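Local coordinates for protein subdomain of Desmoplakin Carboxy-Terminal domain (DPCT) (Homo sapiens, PDB 1LM5) that binds intermediate filaments as part of the carboxy-terminal region of desmoplakin, a plakin-repeat structural protein, at residues N19-S24 and I29-V34; G39-E44 and G115-E120. All coordinates share one frame; numbering follows the deposited sequence.

Contact 1. Residues N19-S24 and I29-V34; sequences NLEKIS and IERGIV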
ATOM      1  N   ASN B  19      33.075  -0.979  -8.187  1.00 27.15           N
ATOM      2  CA  ASN B  19      33.377  -0.157  -7.025  1.00 26.32           C
ATOM      3  C   ASN B  19      32.796  -0.705  -5.741  1.00 23.91           C
ATOM      4  O   ASN B  19      32.876  -0.053  -4.698  1.00 25.43           O
ATOM      5  CB  ASN B  19      32.874   1.275  -7.247  1.00 26.97           C
ATOM      6  CG  ASN B  19      33.653   1.996  -8.324  1.00 29.00           C
ATOM      7  OD1 ASN B  19      34.880   2.085  -8.251  1.00 31.63           O
ATOM      8  ND2 ASN B  19      32.953   2.513  -9.329  1.00 29.14           N
ATOM      9  N   LEU B  20      32.209  -1.895  -5.818  1.00 23.72           N
ATOM     10  CA  LEU B  20      31.608  -2.542  -4.654  1.00 24.57           C
ATOM     11  C   LEU B  20      30.814  -1.567  -3.800  1.00 25.59           C
ATOM     12  O   LEU B  20      31.040  -1.445  -2.596  1.00 24.69           O
ATOM     13  CB  LEU B  20      32.693  -3.200  -3.800  1.00 25.60           C
ATOM     14  CG  LEU B  20      33.486  -4.300  -4.504  1.00 26.38           C
ATOM     15  CD1 LEU B  20      34.617  -4.779  -3.596  1.00 26.85           C
ATOM     16  CD2 LEU B  20      32.568  -5.445  -4.869  1.00 27.62           C
ATOM     17  N   GLU B  21      29.866  -0.874  -4.418  1.00 23.55           N
ATOM     18  CA  GLU B  21      29.077   0.086  -3.675  1.00 23.00           C
ATOM     19  C   GLU B  21      27.713   0.294  -4.296  1.00 22.61           C
ATOM     20  O   GLU B  21      27.529   0.168  -5.507  1.00 21.17           O
ATOM     21  CB  GLU B  21      29.798   1.432  -3.619  1.00 25.32           C
ATOM     22  CG  GLU B  21      29.906   2.113  -4.966  1.00 28.41           C
ATOM     23  CD  GLU B  21      30.594   3.463  -4.881  1.00 31.36           C
ATOM     24  OE1 GLU B  21      30.506   4.110  -3.815  1.00 34.60           O
ATOM     25  OE2 GLU B  21      31.206   3.882  -5.884  1.00 29.91           O
ATOM     26  N   LYS B  22      26.760   0.617  -3.441  1.00 20.69           N
ATOM     27  CA  LYS B  22      25.413   0.870  -3.883  1.00 21.10           C
ATOM     28  C   LYS B  22      25.351   2.302  -4.396  1.00 21.01           C
ATOM     29  O   LYS B  22      25.855   3.218  -3.757  1.00 21.39           O
ATOM     30  CB  LYS B  22      24.437   0.706  -2.715  1.00 19.89           C
ATOM     31  CG  LYS B  22      23.033   1.182  -3.031  1.00 18.75           C
ATOM     32  CD  LYS B  22      22.063   0.934  -1.892  1.00 20.28           C
ATOM     33  CE  LYS B  22      22.463   1.668  -0.631  1.00 18.75           C
ATOM     34  NZ  LYS B  22      21.395   1.540   0.389  1.00 18.33           N
ATOM     35  N   ILE B  23      24.755   2.483  -5.565  1.00 20.90           N
ATOM     36  CA  ILE B  23      24.582   3.810  -6.131  1.00 19.69           C
ATOM     37  C   ILE B  23      23.152   3.880  -6.651  1.00 20.68           C
ATOM     38  O   ILE B  23      22.488   2.853  -6.826  1.00 19.73           O
ATOM     39  CB  ILE B  23      25.552   4.078  -7.295  1.00 20.86           C
ATOM     40  CG1 ILE B  23      25.330   3.052  -8.411  1.00 21.95           C
ATOM     41  CG2 ILE B  23      26.980   4.032  -6.782  1.00 19.45           C
ATOM     42  CD1 ILE B  23      26.217   3.262  -9.623  1.00 22.08           C
ATOM     43  N   SER B  24      22.675   5.092  -6.896  1.00 19.67           N
ATOM     44  CA  SER B  24      21.324   5.250  -7.407  1.00 18.16           C
ATOM     45  C   SER B  24      21.316   4.800  -8.855  1.00 16.91           C
ATOM     46  O   SER B  24      22.362   4.660  -9.499  1.00 16.87           O
ATOM     47  CB  SER B  24      20.898   6.709  -7.356  1.00 17.56           C
ATOM     48  OG  SER B  24      21.657   7.452  -8.299  1.00 18.45           O
ATOM     49  N   ILE B  29      23.487   5.281 -14.449  1.00 21.95           N
ATOM     50  CA  ILE B  29      23.410   5.811 -15.800  1.00 21.85           C
ATOM     51  C   ILE B  29      24.623   6.714 -16.019  1.00 24.57           C
ATOM     52  O   ILE B  29      25.370   6.548 -16.981  1.00 24.10           O
ATOM     53  CB  ILE B  29      22.140   6.651 -15.998  1.00 20.78           C
ATOM     54  CG1 ILE B  29      20.902   5.773 -15.800  1.00 17.68           C
ATOM     55  CG2 ILE B  29      22.127   7.263 -17.408  1.00 19.36           C
ATOM     56  CD1 ILE B  29      19.615   6.548 -15.936  1.00 15.92           C
ATOM     57  N   GLU B  30      24.809   7.663 -15.110  1.00 25.36           N
ATOM     58  CA  GLU B  30      25.920   8.607 -15.190  1.00 28.46           C
ATOM     59  C   GLU B  30      27.263   7.910 -15.408  1.00 28.91           C
ATOM     60  O   GLU B  30      28.048   8.306 -16.267  1.00 28.73           O
ATOM     61  CB  GLU B  30      25.983   9.438 -13.908  1.00 31.60           C
ATOM     62  CG  GLU B  30      27.107  10.452 -13.893  1.00 34.33           C
ATOM     63  CD  GLU B  30      26.873  11.566 -14.890  1.00 37.24           C
ATOM     64  OE1 GLU B  30      27.843  12.274 -15.235  1.00 41.12           O
ATOM     65  OE2 GLU B  30      25.709  11.737 -15.318  1.00 38.79           O
ATOM     66  N   ARG B  31      27.526   6.867 -14.626  1.00 28.75           N
ATOM     67  CA  ARG B  31      28.789   6.147 -14.729  1.00 27.75           C
ATOM     68  C   ARG B  31      28.813   5.228 -15.945  1.00 26.92           C
ATOM     69  O   ARG B  31      29.786   4.519 -16.186  1.00 26.49           O
ATOM     70  CB  ARG B  31      29.041   5.367 -13.430  1.00 28.63           C
ATOM     71  CG  ARG B  31      28.569   6.151 -12.221  1.00 29.01           C
ATOM     72  CD  ARG B  31      29.557   6.255 -11.086  1.00 31.59           C
ATOM     73  NE  ARG B  31      29.630   5.051 -10.270  1.00 30.88           N
ATOM     74  CZ  ARG B  31      29.847   5.056  -8.956  1.00 31.64           C
ATOM     75  NH1 ARG B  31      30.000   6.201  -8.301  1.00 30.26           N
ATOM     76  NH2 ARG B  31      29.942   3.912  -8.295  1.00 29.20           N
ATOM     77  N   GLY B  32      27.732   5.258 -16.713  1.00 26.43           N
ATOM     78  CA  GLY B  32      27.653   4.446 -17.907  1.00 27.58           C
ATOM     79  C   GLY B  32      27.590   2.950 -17.678  1.00 27.18           C
ATOM     80  O   GLY B  32      27.934   2.186 -18.577  1.00 28.76           O
ATOM     81  N   ILE B  33      27.157   2.520 -16.496  1.00 26.72           N
ATOM     82  CA  ILE B  33      27.055   1.086 -16.229  1.00 25.53           C
ATOM     83  C   ILE B  33      25.614   0.599 -16.389  1.00 25.30           C
ATOM     84  O   ILE B  33      25.359  -0.601 -16.484  1.00 26.04           O
ATOM     85  CB  ILE B  33      27.610   0.721 -14.834  1.00 26.24           C
ATOM     86  CG1 ILE B  33      26.849   1.450 -13.725  1.00 24.79           C
ATOM     87  CG2 ILE B  33      29.094   1.072 -14.788  1.00 26.11           C
ATOM     88  CD1 ILE B  33      27.304   1.037 -12.323  1.00 28.57           C
ATOM     89  N   VAL B  34      24.684   1.550 -16.414  1.00 24.03           N
ATOM     90  CA  VAL B  34      23.264   1.277 -16.640  1.00 22.85           C
ATOM     91  C   VAL B  34      22.892   2.235 -17.777  1.00 24.23           C
ATOM     92  O   VAL B  34      23.146   3.439 -17.676  1.00 24.23           O
ATOM     93  CB  VAL B  34      22.399   1.627 -15.406  1.00 21.36           C
ATOM     94  CG1 VAL B  34      20.937   1.365 -15.715  1.00 21.28           C
ATOM     95  CG2 VAL B  34      22.861   0.832 -14.193  1.00 21.81           C
TER
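Arg31 reaches from just beyond the end of helix 25-30 to the strand 21-23, and its guanidinium is the centre of the contact. The side chain leaves with CG anti to the carbonyl carbon and then bends at chi2 and chi3, which swings NH2 in among Asn19, Glu21 and Ile23. Glu21 takes it in a salt bridge, Arg31 NH2 to Glu21 OE2 at 2.7 Å. The bond is moderately bent, 151° at the hydrogen, and the nitrogen arrives from above the carboxylate plane, 43° out of it; a single NH2 carries it, without a two-pronged grip. Ile23 lies over one face of the guanidinium with its CG2 branch, 3.3 Å from Arg31 NH2, while its other branch runs past the arginine and ends at Ile33: the two CD1 methyls of Ile23 and Ile33 meet tip to tip at 3.7 Å. Ile33 follows Gly32, whose positive phi closes the helix in a Schellman motif and turns the chain back toward the sheet. Asn19 brings its amide obliquely against the guanidinium, planes 78° apart; Asn19 ND2 and Arg31 NH2, 3.5 Å apart, are both donors and do not bond, but each binds Asp16 OD1 on the adjacent strand 11-16. Leu20 and Glu21 form a G1 beta bulge opposite that same aspartate. Paired with both Glu21 and Asp16, the positive charge of NH2 is probably well compensated; beside it the Ile23-Ile33 contact joins strand 21-23 to the chain just past helix 25-30.

Contact 2. Residues G39-E44 and G115-E120; sequences GQRLLE and GQRFLE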
ATOM      1  N   GLY B  39      17.698   2.418 -17.118  1.00 17.87           N
ATOM      2  CA  GLY B  39      17.636   3.182 -15.890  1.00 17.65           C
ATOM      3  C   GLY B  39      16.291   3.869 -15.781  1.00 17.81           C
ATOM      4  O   GLY B  39      15.664   3.885 -14.725  1.00 15.92           O
ATOM      5  N   GLN B  40      15.835   4.451 -16.884  1.00 17.60           N
ATOM      6  CA  GLN B  40      14.544   5.112 -16.856  1.00 18.51           C
ATOM      7  C   GLN B  40      13.465   4.119 -16.459  1.00 17.33           C
ATOM      8  O   GLN B  40      12.586   4.417 -15.670  1.00 15.13           O
ATOM      9  CB  GLN B  40      14.193   5.675 -18.231  1.00 20.89           C
ATOM     10  CG  GLN B  40      12.811   6.291 -18.271  1.00 20.99           C
ATOM     11  CD  GLN B  40      12.484   6.824 -19.646  1.00 22.50           C
ATOM     12  OE1 GLN B  40      13.333   7.448 -20.287  1.00 21.24           O
ATOM     13  NE2 GLN B  40      11.257   6.598 -20.102  1.00 20.00           N
ATOM     14  N   ARG B  41      13.534   2.925 -17.018  1.00 16.25           N
ATOM     15  CA  ARG B  41      12.516   1.942 -16.720  1.00 16.83           C
ATOM     16  C   ARG B  41      12.588   1.464 -15.300  1.00 15.01           C
ATOM     17  O   ARG B  41      11.559   1.212 -14.698  1.00 14.99           O
ATOM     18  CB  ARG B  41      12.600   0.804 -17.719  1.00 19.70           C
ATOM     19  CG  ARG B  41      12.088   1.305 -19.041  1.00 21.92           C
ATOM     20  CD  ARG B  41      12.346   0.406 -20.199  1.00 22.01           C
ATOM     21  NE  ARG B  41      11.830   1.085 -21.379  1.00 23.99           N
ATOM     22  CZ  ARG B  41      11.864   0.588 -22.607  1.00 26.91           C
ATOM     23  NH1 ARG B  41      12.395  -0.609 -22.831  1.00 23.30           N
ATOM     24  NH2 ARG B  41      11.349   1.293 -23.606  1.00 24.96           N
ATOM     25  N   LEU B  42      13.790   1.361 -14.742  1.00 14.78           N
ATOM     26  CA  LEU B  42      13.875   0.941 -13.350  1.00 13.64           C
ATOM     27  C   LEU B  42      13.238   2.041 -12.518  1.00 13.00           C
ATOM     28  O   LEU B  42      12.581   1.763 -11.521  1.00 12.04           O
ATOM     29  CB  LEU B  42      15.320   0.743 -12.913  1.00 11.52           C
ATOM     30  CG  LEU B  42      15.972  -0.459 -13.592  1.00 14.86           C
ATOM     31  CD1 LEU B  42      17.425  -0.526 -13.185  1.00 17.82           C
ATOM     32  CD2 LEU B  42      15.231  -1.727 -13.222  1.00 14.95           C
ATOM     33  N   LEU B  43      13.444   3.290 -12.936  1.00 13.12           N
ATOM     34  CA  LEU B  43      12.870   4.434 -12.224  1.00 13.95           C
ATOM     35  C   LEU B  43      11.358   4.454 -12.440  1.00 14.83           C
ATOM     36  O   LEU B  43      10.611   4.820 -11.544  1.00 13.34           O
ATOM     37  CB  LEU B  43      13.460   5.759 -12.723  1.00 17.27           C
ATOM     38  CG  LEU B  43      14.663   6.450 -12.069  1.00 21.43           C
ATOM     39  CD1 LEU B  43      15.010   5.805 -10.746  1.00 17.98           C
ATOM     40  CD2 LEU B  43      15.820   6.465 -13.021  1.00 22.26           C
ATOM     41  N   GLU B  44      10.906   4.076 -13.631  1.00 14.19           N
ATOM     42  CA  GLU B  44       9.466   4.057 -13.875  1.00 16.13           C
ATOM     43  C   GLU B  44       8.836   3.058 -12.931  1.00 15.34           C
ATOM     44  O   GLU B  44       7.798   3.317 -12.345  1.00 14.38           O
ATOM     45  CB  GLU B  44       9.156   3.646 -15.312  1.00 17.28           C
ATOM     46  CG  GLU B  44       9.600   4.653 -16.343  1.00 17.35           C
ATOM     47  CD  GLU B  44       9.376   4.156 -17.747  1.00 20.48           C
ATOM     48  OE1 GLU B  44       9.375   2.922 -17.943  1.00 19.94           O
ATOM     49  OE2 GLU B  44       9.223   4.999 -18.651  1.00 22.44           O
ATOM     50  N   GLY B 115       2.261   1.752 -20.898  1.00 20.83           N
ATOM     51  CA  GLY B 115       1.216   1.256 -20.025  1.00 22.27           C
ATOM     52  C   GLY B 115       1.512  -0.153 -19.560  1.00 22.83           C
ATOM     53  O   GLY B 115       1.381  -0.463 -18.373  1.00 21.63           O
ATOM     54  N   GLN B 116       1.922  -1.004 -20.495  1.00 22.80           N
ATOM     55  CA  GLN B 116       2.230  -2.390 -20.177  1.00 24.34           C
ATOM     56  C   GLN B 116       3.393  -2.511 -19.212  1.00 21.70           C
ATOM     57  O   GLN B 116       3.374  -3.352 -18.318  1.00 20.23           O
ATOM     58  CB  GLN B 116       2.542  -3.176 -21.446  1.00 26.28           C
ATOM     59  CG  GLN B 116       1.336  -3.877 -22.006  1.00 33.78           C
ATOM     60  CD  GLN B 116       0.688  -4.796 -20.990  1.00 32.06           C
ATOM     61  OE1 GLN B 116       1.277  -5.793 -20.556  1.00 36.14           O
ATOM     62  NE2 GLN B 116      -0.528  -4.467 -20.605  1.00 33.11           N
ATOM     63  N   ARG B 117       4.406  -1.682 -19.406  1.00 21.52           N
ATOM     64  CA  ARG B 117       5.564  -1.703 -18.523  1.00 20.61           C
ATOM     65  C   ARG B 117       5.075  -1.399 -17.119  1.00 18.65           C
ATOM     66  O   ARG B 117       5.403  -2.092 -16.160  1.00 16.96           O
ATOM     67  CB  ARG B 117       6.572  -0.614 -18.892  1.00 21.84           C
ATOM     68  CG  ARG B 117       7.409  -0.858 -20.109  1.00 25.75           C
ATOM     69  CD  ARG B 117       8.718  -0.082 -19.981  1.00 21.24           C
ATOM     70  NE  ARG B 117       8.525   1.362 -19.888  1.00 20.67           N
ATOM     71  CZ  ARG B 117       8.216   2.146 -20.917  1.00 25.35           C
ATOM     72  NH1 ARG B 117       8.064   1.626 -22.129  1.00 24.64           N
ATOM     73  NH2 ARG B 117       8.063   3.450 -20.740  1.00 26.47           N
ATOM     74  N   PHE B 118       4.287  -0.335 -17.012  1.00 17.61           N
ATOM     75  CA  PHE B 118       3.798   0.116 -15.725  1.00 18.19           C
ATOM     76  C   PHE B 118       2.951  -0.939 -15.026  1.00 17.20           C
ATOM     77  O   PHE B 118       3.139  -1.216 -13.843  1.00 16.46           O
ATOM     78  CB  PHE B 118       3.019   1.416 -15.917  1.00 17.97           C
ATOM     79  CG  PHE B 118       3.809   2.507 -16.591  1.00 17.62           C
ATOM     80  CD1 PHE B 118       3.153   3.586 -17.178  1.00 18.60           C
ATOM     81  CD2 PHE B 118       5.207   2.472 -16.625  1.00 17.75           C
ATOM     82  CE1 PHE B 118       3.869   4.616 -17.784  1.00 17.11           C
ATOM     83  CE2 PHE B 118       5.933   3.495 -17.231  1.00 18.51           C
ATOM     84  CZ  PHE B 118       5.252   4.577 -17.816  1.00 17.93           C
ATOM     85  N   LEU B 119       2.019  -1.529 -15.758  1.00 16.48           N
ATOM     86  CA  LEU B 119       1.184  -2.570 -15.178  1.00 16.06           C
ATOM     87  C   LEU B 119       2.037  -3.720 -14.664  1.00 16.68           C
ATOM     88  O   LEU B 119       1.795  -4.261 -13.582  1.00 17.08           O
ATOM     89  CB  LEU B 119       0.198  -3.091 -16.220  1.00 17.62           C
ATOM     90  CG  LEU B 119      -0.796  -2.047 -16.711  1.00 19.75           C
ATOM     91  CD1 LEU B 119      -1.626  -2.629 -17.861  1.00 21.97           C
ATOM     92  CD2 LEU B 119      -1.687  -1.638 -15.566  1.00 18.96           C
ATOM     93  N   GLU B 120       3.045  -4.091 -15.436  1.00 15.79           N
ATOM     94  CA  GLU B 120       3.914  -5.182 -15.032  1.00 18.43           C
ATOM     95  C   GLU B 120       4.738  -4.829 -13.810  1.00 16.99           C
ATOM     96  O   GLU B 120       4.885  -5.635 -12.898  1.00 15.97           O
ATOM     97  CB  GLU B 120       4.819  -5.568 -16.185  1.00 17.46           C
ATOM     98  CG  GLU B 120       4.013  -6.081 -17.370  1.00 22.12           C
ATOM     99  CD  GLU B 120       4.850  -6.263 -18.597  1.00 22.05           C
ATOM    100  OE1 GLU B 120       5.974  -5.712 -18.636  1.00 24.13           O
ATOM    101  OE2 GLU B 120       4.375  -6.940 -19.530  1.00 24.90           O
TER
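Arg117 grips Glu44 side-on across the two helices, one nitrogen to each carboxylate oxygen. Arg117 NE to Glu44 OE1 is 2.6 Å, through the syn lone pair, and Arg117 NH2 to Glu44 OE2 is 2.8 Å, also on the syn side; carboxylate and guanidinium lie only 7° apart, nearly coplanar. The bend of Arg117 at chi3 turns the guanidinium to the acid. Over one face of that guanidinium passes Arg41, whose own guanidinium stacks on it with centres 4.3 Å apart and planes at 17°; the chains cross at about a right angle, and Arg41 NE sits 3.6 Å from Arg117 CD. Two like charges thus lie flat together, an arrangement that the carboxylate of Glu44 and the carbonyl oxygen of Ile165, which accepts from Arg41 NH1, probably make tolerable. Phe118 meets the same acid by the edge of its ring, with Phe118 CE2 3.5 Å from Glu44 CD and the carboxylate standing nearly upright to the ring.

The two segments belong to helices 36-47 and 112-124, which overlap the starts of two plectin repeats and carry the related sequences GQRLLE and GQRFLE. The axes of segments 39-44 and 115-120 come within 10.4 Å and cross at -53°, so the side chains bridge much of the gap. Further out, Gln40, one turn before Glu44, donates nearly straight from NE2 to Glu44 OE2 at 3.0 Å, from above the carboxylate plane, where Arg117 NH2 comes on the syn side. Leu80 and Ala83 of helix 74-88 pack against the Glu44 side chain, and Leu110 against Phe118.

In the fold
Contact 2 lies near the middle of the chain, its centre about 4 Å from the chain centre, though only partly buried, whereas contact 1 lies about 18 Å out, at an outermost strand of the mixed sheet. Contact 1 joins neighbours in sequence; contact 2 joins segments 71 residues apart, on helices that overlap different plectin repeats. Each depends on an arginine-carboxylate pair, single-pronged and shared with a second acid in contact 1, two-pronged and stacked on another arginine in contact 2. They hold no element in common, but helices 25-30 and 36-47 follow each other in the chain, and the contacts touch where Val34 CG1 packs 3.7 Å from Gly39 N.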